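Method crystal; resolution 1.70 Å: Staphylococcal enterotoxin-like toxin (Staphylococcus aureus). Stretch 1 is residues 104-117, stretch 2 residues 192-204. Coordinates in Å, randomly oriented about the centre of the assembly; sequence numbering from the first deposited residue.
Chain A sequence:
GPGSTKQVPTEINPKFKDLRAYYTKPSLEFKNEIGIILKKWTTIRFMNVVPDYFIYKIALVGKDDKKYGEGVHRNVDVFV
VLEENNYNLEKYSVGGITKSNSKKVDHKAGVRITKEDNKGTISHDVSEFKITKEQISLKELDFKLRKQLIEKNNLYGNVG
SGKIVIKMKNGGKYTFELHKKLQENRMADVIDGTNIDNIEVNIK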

# COMPACT_ATOMS: atom_id res chain seq x y z
N LYS A 104 -6.02 -5.34 -20.29
CA LYS A 104 -4.58 -5.27 -20.06
C LYS A 104 -4.24 -3.83 -19.65
O LYS A 104 -4.81 -2.88 -20.15
CB LYS A 104 -3.81 -5.53 -21.33
CG LYS A 104 -3.81 -6.89 -21.90
CD LYS A 104 -2.97 -6.81 -23.18
CE LYS A 104 -2.85 -8.15 -23.84
NZ LYS A 104 -2.37 -7.95 -25.25
N VAL A 105 -3.30 -3.67 -18.73
CA VAL A 105 -2.80 -2.36 -18.34
C VAL A 105 -1.26 -2.45 -18.36
O VAL A 105 -0.68 -3.31 -17.71
CB VAL A 105 -3.30 -1.98 -16.91
CG1 VAL A 105 -2.71 -0.67 -16.44
CG2 VAL A 105 -4.83 -1.82 -16.88
N ASP A 106 -0.61 -1.57 -19.11
CA ASP A 106 0.86 -1.52 -19.18
C ASP A 106 1.23 -0.05 -19.21
O ASP A 106 1.19 0.60 -20.24
CB ASP A 106 1.44 -2.32 -20.38
CG ASP A 106 2.98 -2.32 -20.40
OD1 ASP A 106 3.59 -1.79 -19.44
OD2 ASP A 106 3.59 -2.83 -21.39
N HIS A 107 1.53 0.47 -18.02
CA HIS A 107 1.63 1.87 -17.78
C HIS A 107 2.86 2.03 -16.87
O HIS A 107 3.25 1.08 -16.17
CB HIS A 107 0.32 2.43 -17.18
CG HIS A 107 0.35 3.90 -16.88
ND1 HIS A 107 0.82 4.85 -17.77
CD2 HIS A 107 -0.03 4.58 -15.77
CE1 HIS A 107 0.75 6.05 -17.22
NE2 HIS A 107 0.22 5.92 -16.01
N LYS A 108 3.50 3.18 -16.96
CA LYS A 108 4.79 3.42 -16.30
C LYS A 108 4.66 4.83 -15.72
O LYS A 108 4.12 5.70 -16.37
CB LYS A 108 5.96 3.36 -17.38
N ALA A 109 5.12 5.08 -14.50
CA ALA A 109 5.08 6.44 -13.98
C ALA A 109 6.53 6.74 -13.49
O ALA A 109 7.10 5.89 -12.79
CB ALA A 109 4.07 6.52 -12.83
N GLY A 110 7.12 7.88 -13.90
CA GLY A 110 8.51 8.23 -13.46
C GLY A 110 8.52 8.59 -11.99
O GLY A 110 7.57 9.18 -11.50
N VAL A 111 9.59 8.22 -11.29
CA VAL A 111 9.75 8.50 -9.84
C VAL A 111 10.96 9.41 -9.74
O VAL A 111 11.98 9.15 -10.40
CB VAL A 111 9.97 7.27 -9.09
CG1 VAL A 111 10.18 7.59 -7.61
CG2 VAL A 111 8.75 6.32 -9.25
N ARG A 112 10.84 10.50 -8.99
CA ARG A 112 11.99 11.43 -8.84
C ARG A 112 12.20 11.51 -7.34
O ARG A 112 11.24 11.86 -6.62
CB ARG A 112 11.58 12.82 -9.36
CG ARG A 112 11.16 12.87 -10.88
CD ARG A 112 10.32 14.13 -11.22
NE ARG A 112 10.17 14.30 -12.67
CZ ARG A 112 11.20 14.34 -13.53
NH1 ARG A 112 12.45 14.21 -13.09
NH2 ARG A 112 10.98 14.50 -14.84
N ILE A 113 13.45 11.28 -6.90
CA ILE A 113 13.78 11.13 -5.48
C ILE A 113 14.78 12.18 -5.09
O ILE A 113 15.82 12.27 -5.74
CB ILE A 113 14.35 9.77 -5.20
CG1 ILE A 113 13.26 8.75 -5.59
CG2 ILE A 113 14.72 9.63 -3.65
CD1 ILE A 113 13.77 7.35 -5.95
N THR A 114 14.45 12.98 -4.07
CA THR A 114 15.43 13.94 -3.62
C THR A 114 15.69 13.54 -2.18
O THR A 114 14.72 13.38 -1.40
CB THR A 114 14.95 15.41 -3.68
OG1 THR A 114 14.51 15.83 -4.99
CG2 THR A 114 16.07 16.40 -3.21
N LYS A 115 16.98 13.40 -1.80
CA LYS A 115 17.29 12.99 -0.47
C LYS A 115 18.33 13.92 0.18
O LYS A 115 19.27 14.25 -0.49
CB LYS A 115 17.87 11.61 -0.54
CG LYS A 115 18.43 11.08 0.84
CD LYS A 115 18.70 9.59 0.88
CE LYS A 115 19.86 9.16 0.02
NZ LYS A 115 20.29 7.80 0.44
N GLU A 116 18.10 14.32 1.44
CA GLU A 116 19.07 15.13 2.21
C GLU A 116 19.42 14.40 3.48
O GLU A 116 18.53 14.19 4.31
CB GLU A 116 18.49 16.48 2.57
CG GLU A 116 19.49 17.35 3.39
CD GLU A 116 19.12 18.83 3.50
OE1 GLU A 116 17.98 19.24 3.15
OE2 GLU A 116 19.99 19.59 4.00
N ASP A 117 20.69 14.05 3.65
CA ASP A 117 21.08 13.25 4.81
C ASP A 117 21.37 14.20 5.99
O ASP A 117 21.22 15.43 5.87
CB ASP A 117 22.23 12.29 4.48
CG ASP A 117 23.54 13.02 4.15
OD1 ASP A 117 23.70 14.20 4.59
OD2 ASP A 117 24.38 12.42 3.46
N ASP A 192 -7.17 5.41 -9.61
CA ASP A 192 -7.18 4.95 -10.99
C ASP A 192 -5.72 4.84 -11.40
O ASP A 192 -5.06 5.87 -11.63
CB ASP A 192 -7.96 5.95 -11.88
CG ASP A 192 -7.99 5.52 -13.37
OD1 ASP A 192 -7.14 4.69 -13.77
OD2 ASP A 192 -8.82 6.06 -14.15
N GLY A 193 -5.21 3.63 -11.45
CA GLY A 193 -3.79 3.39 -11.82
C GLY A 193 -3.40 4.00 -13.13
O GLY A 193 -2.31 4.57 -13.25
N THR A 194 -4.28 3.91 -14.14
CA THR A 194 -4.01 4.47 -15.45
C THR A 194 -3.81 6.00 -15.48
O THR A 194 -3.23 6.54 -16.43
CB THR A 194 -5.16 4.04 -16.48
OG1 THR A 194 -6.34 4.84 -16.27
CG2 THR A 194 -5.55 2.59 -16.24
N ASN A 195 -4.28 6.68 -14.43
CA ASN A 195 -4.24 8.11 -14.31
C ASN A 195 -3.04 8.64 -13.48
O ASN A 195 -2.87 9.85 -13.36
CB ASN A 195 -5.55 8.60 -13.67
CG ASN A 195 -5.85 10.06 -13.99
OD1 ASN A 195 -5.75 10.95 -13.11
ND2 ASN A 195 -6.17 10.34 -15.28
N ILE A 196 -2.22 7.75 -12.92
CA ILE A 196 -1.00 8.21 -12.24
C ILE A 196 -0.06 8.81 -13.30
O ILE A 196 0.27 8.17 -14.31
CB ILE A 196 -0.33 7.07 -11.47
CG1 ILE A 196 -1.26 6.60 -10.35
CG2 ILE A 196 1.02 7.50 -10.86
CD1 ILE A 196 -0.81 5.25 -9.68
N ASP A 197 0.40 10.03 -13.06
CA ASP A 197 1.30 10.65 -13.97
C ASP A 197 2.79 10.44 -13.61
O ASP A 197 3.56 9.85 -14.39
CB ASP A 197 0.96 12.13 -14.04
CG ASP A 197 1.66 12.80 -15.18
OD1 ASP A 197 1.65 12.24 -16.32
OD2 ASP A 197 2.26 13.83 -14.92
N ASN A 198 3.16 10.91 -12.42
CA ASN A 198 4.54 10.81 -11.88
C ASN A 198 4.48 10.84 -10.35
O ASN A 198 3.46 11.20 -9.71
CB ASN A 198 5.51 11.88 -12.45
CG ASN A 198 5.16 13.29 -12.03
OD1 ASN A 198 5.65 13.82 -11.02
ND2 ASN A 198 4.26 13.89 -12.77
N ILE A 199 5.62 10.48 -9.76
CA ILE A 199 5.68 10.27 -8.34
C ILE A 199 6.90 11.10 -7.90
O ILE A 199 7.95 10.99 -8.55
CB ILE A 199 5.87 8.79 -8.04
CG1 ILE A 199 4.65 8.01 -8.51
CG2 ILE A 199 6.08 8.58 -6.52
CD1 ILE A 199 4.78 6.58 -8.36
N GLU A 200 6.72 11.90 -6.86
CA GLU A 200 7.79 12.77 -6.29
C GLU A 200 8.11 12.35 -4.85
O GLU A 200 7.22 12.19 -4.01
CB GLU A 200 7.41 14.25 -6.42
CG GLU A 200 7.58 14.89 -7.86
CD GLU A 200 6.72 16.18 -8.09
OE1 GLU A 200 6.03 16.66 -7.14
OE2 GLU A 200 6.73 16.70 -9.23
N VAL A 201 9.39 12.10 -4.54
CA VAL A 201 9.70 11.55 -3.21
C VAL A 201 10.72 12.54 -2.63
O VAL A 201 11.65 12.92 -3.36
CB VAL A 201 10.35 10.16 -3.30
CG1 VAL A 201 10.79 9.64 -1.94
CG2 VAL A 201 9.31 9.12 -3.85
N ASN A 202 10.52 12.96 -1.38
CA ASN A 202 11.49 13.86 -0.77
C ASN A 202 11.85 13.30 0.58
O ASN A 202 10.98 12.97 1.39
CB ASN A 202 10.96 15.30 -0.75
CG ASN A 202 12.03 16.28 -0.34
OD1 ASN A 202 13.07 16.38 -0.99
ND2 ASN A 202 11.83 16.91 0.77
N ILE A 203 13.15 13.09 0.86
CA ILE A 203 13.47 12.33 2.08
C ILE A 203 14.45 13.20 2.83
O ILE A 203 15.35 13.74 2.20
CB ILE A 203 14.16 11.01 1.71
CG1 ILE A 203 13.16 10.01 1.08
CG2 ILE A 203 14.81 10.28 2.90
CD1 ILE A 203 14.00 8.89 0.48
N LYS A 204 14.27 13.28 4.15
CA LYS A 204 15.22 14.08 4.96
C LYS A 204 15.32 13.63 6.40
O LYS A 204 14.63 12.67 6.83
CB LYS A 204 14.93 15.59 4.84
CG LYS A 204 13.69 16.11 5.50
CD LYS A 204 13.53 17.57 5.12
CE LYS A 204 12.76 17.73 3.80
NZ LYS A 204 11.36 17.08 3.83
OXT LYS A 204 16.17 14.19 7.15
O HOH W 1 2.88 8.38 -16.81
O HOH W 2 6.16 9.66 -15.65
O HOH W 3 12.02 14.72 -5.63

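Residues 107-116 and 196-203 form two neighbouring parallel strands of one sheet. Their N-to-C directions differ by 20°, and their axes approach to 4.7 Å. The pairing is long-range, since touching residues lie at least 86 positions apart in sequence.

The backbone bonds follow the parallel pattern, in which one strand uses both N and O of alternate residues to reach two different residues of its partner. Ile199 N donates to Gly110 O at 2.9 Å, and Arg112 N donates to Ile199 O at 3.0 Å. Val201 N then donates to Arg112 O at 2.8 Å, and Thr114 N to Val201 O at 2.9 Å. The ladder ends with Ile203 N to Thr114 O at 2.8 Å and Glu116 N to Ile203 O at 2.9 Å. CA-H...O contacts supplement these bonds, as between Val111 CA and Ile199 O at 3.3 Å.

Before this ladder the strands are more loosely joined. Gly110 N lies 4.1 Å from Asp197 O, too far for a direct bond. Water 2 fills the gap: it accepts from Gly110 N at 2.7 Å and donates to Asp197 O at 2.9 Å. Water 1 donates to the same Asp197 O at 2.9 Å and to Lys108 O at 3.0 Å.

The His107 side chain makes a direct bond in this region. Its NE2 donates to Ile196 O at 2.8 Å, with an angle of 162°. The carbonyl oxygen meets the ring at its edge, near the ring plane, where the N-H points. Nearby, Ala109 CB packs against Ile196 CG2 at 3.8 Å.

Side chains alternate between the two faces of the sheet. Val111, Ile113, Ile199, Val201 and Ile203 share one face and are buried. Val111 CG2 lies 4.0 Å from Ile199 CB, and Val111 CG1 lies 4.2 Å from Val201 CG2. Ile113 continues the row, with CG1 4.0 Å from Val201 CB and CG2 4.3 Å from Ile203 CD1. These contacts between branched side chains are apolar. Lys115 starts on this face too, with CG 4.2 Å from Ile203 CG2, but its end leads away and NZ is bonded elsewhere in the structure.

The other face carries Arg112, Thr114, Asn198, Glu200 and Asn202, and is more polar and open. Arg112 CD meets Glu200 CG at 4.4 Å, a contact between the aliphatic parts of two charged side chains. Water 3 lies 2.8 Å from Thr114 OG1 and donates to Val201 O at 2.9 Å, linking a side chain to the opposing backbone.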